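PDB 4I4C: UPF0255 protein frsA from Vibrio vulnificus, which probably hydrolyses carboxylic esters as a serine esterase of the alpha/beta-hydrolase clan, although its physiological role is not firmly established. Local coordinates for residues K21-A25 against W48-L52; T27-S33 against S327-Y332. One frame throughout, in Å; residues are numbered along the deposited sequence.

Contact 1 (K21-A25 against W48-L52); sequences KETSA and WYRNL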
# COMPACT_ATOMS: atom_id res chain seq x y z
N LYS A 21 -3.77 24.01 2.20
CA LYS A 21 -5.16 23.58 2.13
C LYS A 21 -5.30 22.19 2.77
O LYS A 21 -4.49 21.30 2.53
CB LYS A 21 -5.63 23.56 0.67
CG LYS A 21 -7.13 23.67 0.48
CD LYS A 21 -7.49 23.77 -1.00
CE LYS A 21 -8.89 24.33 -1.21
NZ LYS A 21 -9.94 23.53 -0.51
N GLU A 22 -6.33 22.03 3.60
CA GLU A 22 -6.48 20.80 4.37
C GLU A 22 -6.96 19.63 3.52
O GLU A 22 -7.86 19.78 2.68
CB GLU A 22 -7.42 21.02 5.55
CG GLU A 22 -7.38 19.90 6.58
CD GLU A 22 -8.32 18.75 6.25
OE1 GLU A 22 -9.47 19.01 5.82
OE2 GLU A 22 -7.92 17.57 6.43
N THR A 23 -6.37 18.48 3.78
CA THR A 23 -6.60 17.22 3.04
C THR A 23 -8.04 16.93 2.67
O THR A 23 -8.34 16.70 1.49
CB THR A 23 -6.03 16.02 3.83
OG1 THR A 23 -4.67 16.31 4.21
CG2 THR A 23 -6.04 14.74 2.99
N SER A 24 -8.94 16.94 3.64
CA SER A 24 -10.33 16.59 3.35
C SER A 24 -11.06 17.60 2.43
O SER A 24 -12.15 17.32 1.96
CB SER A 24 -11.13 16.33 4.63
OG SER A 24 -11.43 17.53 5.33
N ALA A 25 -10.43 18.74 2.16
CA ALA A 25 -11.07 19.82 1.42
C ALA A 25 -10.51 19.91 0.01
O ALA A 25 -10.99 20.67 -0.81
CB ALA A 25 -10.86 21.17 2.16
N TRP A 48 -13.56 10.41 12.18
CA TRP A 48 -12.31 10.65 11.50
C TRP A 48 -12.62 10.74 10.02
O TRP A 48 -13.50 10.04 9.53
CB TRP A 48 -11.33 9.49 11.74
CG TRP A 48 -10.95 9.30 13.16
CD1 TRP A 48 -11.52 8.44 14.05
CD2 TRP A 48 -9.88 9.96 13.87
NE1 TRP A 48 -10.90 8.54 15.27
CE2 TRP A 48 -9.89 9.46 15.19
CE3 TRP A 48 -8.93 10.92 13.52
CZ2 TRP A 48 -8.98 9.88 16.15
CZ3 TRP A 48 -8.02 11.34 14.48
CH2 TRP A 48 -8.05 10.83 15.78
N TYR A 49 -11.91 11.62 9.31
CA TYR A 49 -11.99 11.68 7.84
C TYR A 49 -11.25 10.47 7.28
O TYR A 49 -11.83 9.63 6.57
CB TYR A 49 -11.37 12.98 7.32
CG TYR A 49 -10.86 12.88 5.90
CD1 TYR A 49 -11.74 12.80 4.83
CD2 TYR A 49 -9.49 12.87 5.63
CE1 TYR A 49 -11.27 12.69 3.51
CE2 TYR A 49 -9.02 12.78 4.34
CZ TYR A 49 -9.89 12.69 3.28
OH TYR A 49 -9.39 12.59 2.00
N ARG A 50 -9.97 10.36 7.63
CA ARG A 50 -9.17 9.20 7.26
C ARG A 50 -9.73 7.91 7.85
O ARG A 50 -10.28 7.91 8.93
CB ARG A 50 -7.74 9.39 7.74
CG ARG A 50 -6.99 10.42 6.93
CD ARG A 50 -5.74 10.86 7.65
NE ARG A 50 -5.04 11.92 6.92
CZ ARG A 50 -5.27 13.22 7.06
NH1 ARG A 50 -6.23 13.66 7.88
NH2 ARG A 50 -4.55 14.09 6.36
N ASN A 51 -9.60 6.81 7.11
CA ASN A 51 -9.78 5.51 7.72
C ASN A 51 -8.53 5.22 8.55
O ASN A 51 -7.43 5.12 8.01
CB ASN A 51 -10.02 4.41 6.68
CG ASN A 51 -10.27 3.05 7.32
OD1 ASN A 51 -9.51 2.11 7.11
ND2 ASN A 51 -11.33 2.94 8.12
N LEU A 52 -8.72 5.14 9.86
CA LEU A 52 -7.64 4.84 10.80
C LEU A 52 -7.21 3.38 10.71
O LEU A 52 -8.04 2.47 10.79
CB LEU A 52 -8.12 5.12 12.22
CG LEU A 52 -7.50 6.30 12.93
CD1 LEU A 52 -7.52 7.51 12.03
CD2 LEU A 52 -8.23 6.54 14.24
O HOH W 1 -5.54 16.88 7.24
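Ser-24 lays its CB over the middle of the Tyr-49 ring, a CH-pi contact in which CB stands 3.6 Å from the ring centroid and 13° off its normal. Tyr-49 reaches this place because its CG is anti to the backbone N (chi1 155°), which carries the ring out to Ser-24. The Thr-23 methyl joins from beside it: CG2 lies 3.8 Å from Tyr-49 CE2, the two side chains crossing at about a right angle.

The polar half of the contact belongs to Glu-22, Thr-23 and Arg-50. Arg-50 stretches straight from CG to NE and brings NH2 to 3.1 Å from Thr-23 OG1, itself hydrogen-bonded to Asp-143. Glu-22 OE2 and Arg-50 NH1 carry opposite charges but stop 4.5 Å apart, too far for a salt bridge. A water links the two groups, though through the other nitrogen: it donates to Glu-22 OE2 at 2.6 Å and accepts from Arg-50 NH2, in the plane of the guanidinium at its edge.

Within 21-25, Glu-22 is the N-cap. Its OE2 takes the Ser-24 N-H almost straight, at 174°, but from above the carboxylate plane, while Ser-24 OG donates to the syn lone pair of OE1 at 2.5 Å. Ser-24 thus holds both carboxylate oxygens, with Thr-82 OG1 also bonded to OE1.

This buried contact ties the helix 23-26 to the loop between helices 31-44 and 54-60. Asp-88 holds Arg-50 NH1 in a salt bridge, and Tyr-137 O takes its NE. From helix 314-323, Asp-318 bonds Tyr-49 OH and Met-315 packs against both Tyr-49 and Arg-50.

Contact 2 (T27-S33 against S327-Y332); sequences TQYMPTS and SVVDIY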
# COMPACT_ATOMS: atom_id res chain seq x y z
N THR A 27 -10.23 17.65 -2.69
CA THR A 27 -10.89 17.09 -3.84
C THR A 27 -12.15 17.87 -4.14
O THR A 27 -12.95 18.14 -3.24
CB THR A 27 -11.23 15.61 -3.60
OG1 THR A 27 -10.04 14.93 -3.20
CG2 THR A 27 -11.79 14.96 -4.86
N GLN A 28 -12.32 18.24 -5.40
CA GLN A 28 -13.49 18.99 -5.85
C GLN A 28 -14.57 18.03 -6.31
O GLN A 28 -14.32 17.13 -7.11
CB GLN A 28 -13.10 19.93 -6.99
CG GLN A 28 -12.10 21.00 -6.60
CD GLN A 28 -12.70 22.05 -5.69
OE1 GLN A 28 -13.44 22.93 -6.14
NE2 GLN A 28 -12.40 21.95 -4.40
N TYR A 29 -15.78 18.21 -5.79
CA TYR A 29 -16.91 17.38 -6.18
C TYR A 29 -18.00 18.24 -6.81
O TYR A 29 -18.21 19.38 -6.41
CB TYR A 29 -17.48 16.65 -4.96
CG TYR A 29 -16.61 15.52 -4.45
CD1 TYR A 29 -15.59 15.75 -3.52
CD2 TYR A 29 -16.83 14.22 -4.89
CE1 TYR A 29 -14.80 14.70 -3.05
CE2 TYR A 29 -16.06 13.18 -4.44
CZ TYR A 29 -15.05 13.41 -3.52
OH TYR A 29 -14.30 12.34 -3.10
N MET A 30 -18.71 17.68 -7.78
CA MET A 30 -19.87 18.34 -8.34
C MET A 30 -20.90 18.51 -7.23
O MET A 30 -20.95 17.69 -6.32
CB MET A 30 -20.46 17.50 -9.47
CG MET A 30 -19.54 17.33 -10.69
SD MET A 30 -19.05 18.89 -11.46
CE MET A 30 -20.62 19.72 -11.56
N PRO A 31 -21.71 19.59 -7.28
CA PRO A 31 -22.68 19.85 -6.21
C PRO A 31 -23.63 18.68 -5.94
O PRO A 31 -23.93 18.44 -4.77
CB PRO A 31 -23.44 21.08 -6.73
CG PRO A 31 -22.39 21.82 -7.55
CD PRO A 31 -21.68 20.68 -8.27
N THR A 32 -24.05 17.94 -6.97
CA THR A 32 -24.90 16.77 -6.73
C THR A 32 -24.11 15.67 -6.01
O THR A 32 -24.65 14.91 -5.22
CB THR A 32 -25.52 16.21 -8.03
OG1 THR A 32 -24.48 15.98 -8.99
CG2 THR A 32 -26.53 17.21 -8.59
N SER A 33 -22.81 15.61 -6.26
CA SER A 33 -21.98 14.64 -5.57
C SER A 33 -21.65 15.09 -4.15
O SER A 33 -21.49 14.24 -3.26
CB SER A 33 -20.72 14.34 -6.38
OG SER A 33 -20.96 13.28 -7.29
N SER A 327 -10.08 15.91 -12.03
CA SER A 327 -10.03 17.30 -11.61
C SER A 327 -11.21 17.58 -10.70
O SER A 327 -11.08 18.22 -9.66
CB SER A 327 -10.08 18.22 -12.83
OG SER A 327 -8.99 17.99 -13.70
N VAL A 328 -12.37 17.09 -11.11
CA VAL A 328 -13.58 17.29 -10.34
C VAL A 328 -14.33 15.99 -10.42
O VAL A 328 -14.29 15.30 -11.43
CB VAL A 328 -14.41 18.50 -10.87
CG1 VAL A 328 -14.78 18.30 -12.32
CG2 VAL A 328 -15.65 18.75 -10.01
N VAL A 329 -14.99 15.62 -9.33
CA VAL A 329 -15.54 14.28 -9.24
C VAL A 329 -17.05 14.22 -9.35
O VAL A 329 -17.76 14.94 -8.65
CB VAL A 329 -15.15 13.60 -7.91
CG1 VAL A 329 -15.61 12.13 -7.90
CG2 VAL A 329 -13.68 13.69 -7.70
N ASP A 330 -17.51 13.35 -10.23
CA ASP A 330 -18.88 12.88 -10.20
C ASP A 330 -18.85 11.45 -9.67
O ASP A 330 -18.30 10.57 -10.31
CB ASP A 330 -19.51 12.92 -11.59
CG ASP A 330 -20.97 12.57 -11.57
OD1 ASP A 330 -21.80 13.50 -11.69
OD2 ASP A 330 -21.29 11.38 -11.40
N ILE A 331 -19.43 11.22 -8.50
CA ILE A 331 -19.36 9.92 -7.85
C ILE A 331 -20.07 8.82 -8.63
O ILE A 331 -19.61 7.67 -8.68
CB ILE A 331 -19.92 9.98 -6.40
CG1 ILE A 331 -19.20 11.08 -5.61
CG2 ILE A 331 -19.79 8.63 -5.72
CD1 ILE A 331 -19.62 11.22 -4.15
N TYR A 332 -21.19 9.16 -9.26
CA TYR A 332 -21.96 8.17 -10.00
C TYR A 332 -21.15 7.67 -11.18
O TYR A 332 -21.10 6.48 -11.46
CB TYR A 332 -23.30 8.75 -10.47
CG TYR A 332 -24.08 9.42 -9.36
CD1 TYR A 332 -24.83 8.67 -8.46
CD2 TYR A 332 -24.04 10.80 -9.19
CE1 TYR A 332 -25.54 9.28 -7.44
CE2 TYR A 332 -24.74 11.42 -8.18
CZ TYR A 332 -25.49 10.66 -7.30
OH TYR A 332 -26.18 11.29 -6.29
O HOH W 2 -10.18 17.26 -7.40
O HOH W 3 -22.47 14.36 -9.21
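Ser-33 OG is gripped from two directions: it accepts the Ile-331 N-H at 2.8 Å, nearly straight at 175°, and shares a hydrogen bond with a water 2.7 Å away. That water also bonds Thr-32 OG1 and donates to Asp-330 OD1. The setting is a tiny two-stranded parallel sheet, 28-29 beside 328-329, each strand followed after one N-cap residue, Met-30 or Asp-330, by a helix. Val-329 bonds the residues on either side of Tyr-29, the parallel pattern: its N gives to Gln-28 O at 2.8 Å and its O takes Met-30 N at 3.0 Å.

On the face of Tyr-29 and Val-329, the two side chains lie side by side and point the same way. Tyr-29 CD2 comes to 3.5 Å from Val-329 CB, and Val-329 CG2 sits over the ring face near its rim. Helix 314-323 backs this face, Asp-318 bonding Tyr-29 OH and Ala-321 touching Val-329. Gln-28 and Val-328 point to the other, more exposed face, and Met-30, bent at chi2 and chi3, rests SD 3.7 Å from Val-328 CG2. At the strand start a second water accepts from Gln-28 N at 3.1 Å and donates to Ser-327 O at 2.6 Å.

In the fold
Contact 1 is buried throughout, whereas contact 2 lies farther from the chain's centre and has one face turned largely outward. Their first segments adjoin, helix 23-26 being followed by strand 28-29, while 48-52 falls between the two halves of contact 2; the centres are about 16 Å apart. Helix 314-323 touches both, since the two oxygens of Asp-318 serve Tyr-49 of contact 1 and Tyr-29 of contact 2. The chemistry differs accordingly. Contact 1 relies on side chains, with a buried carboxylate, guanidinium and ring; contact 2 relies on backbone pairing between distant parts of the sequence, helped by a serine hydroxyl and bridging waters.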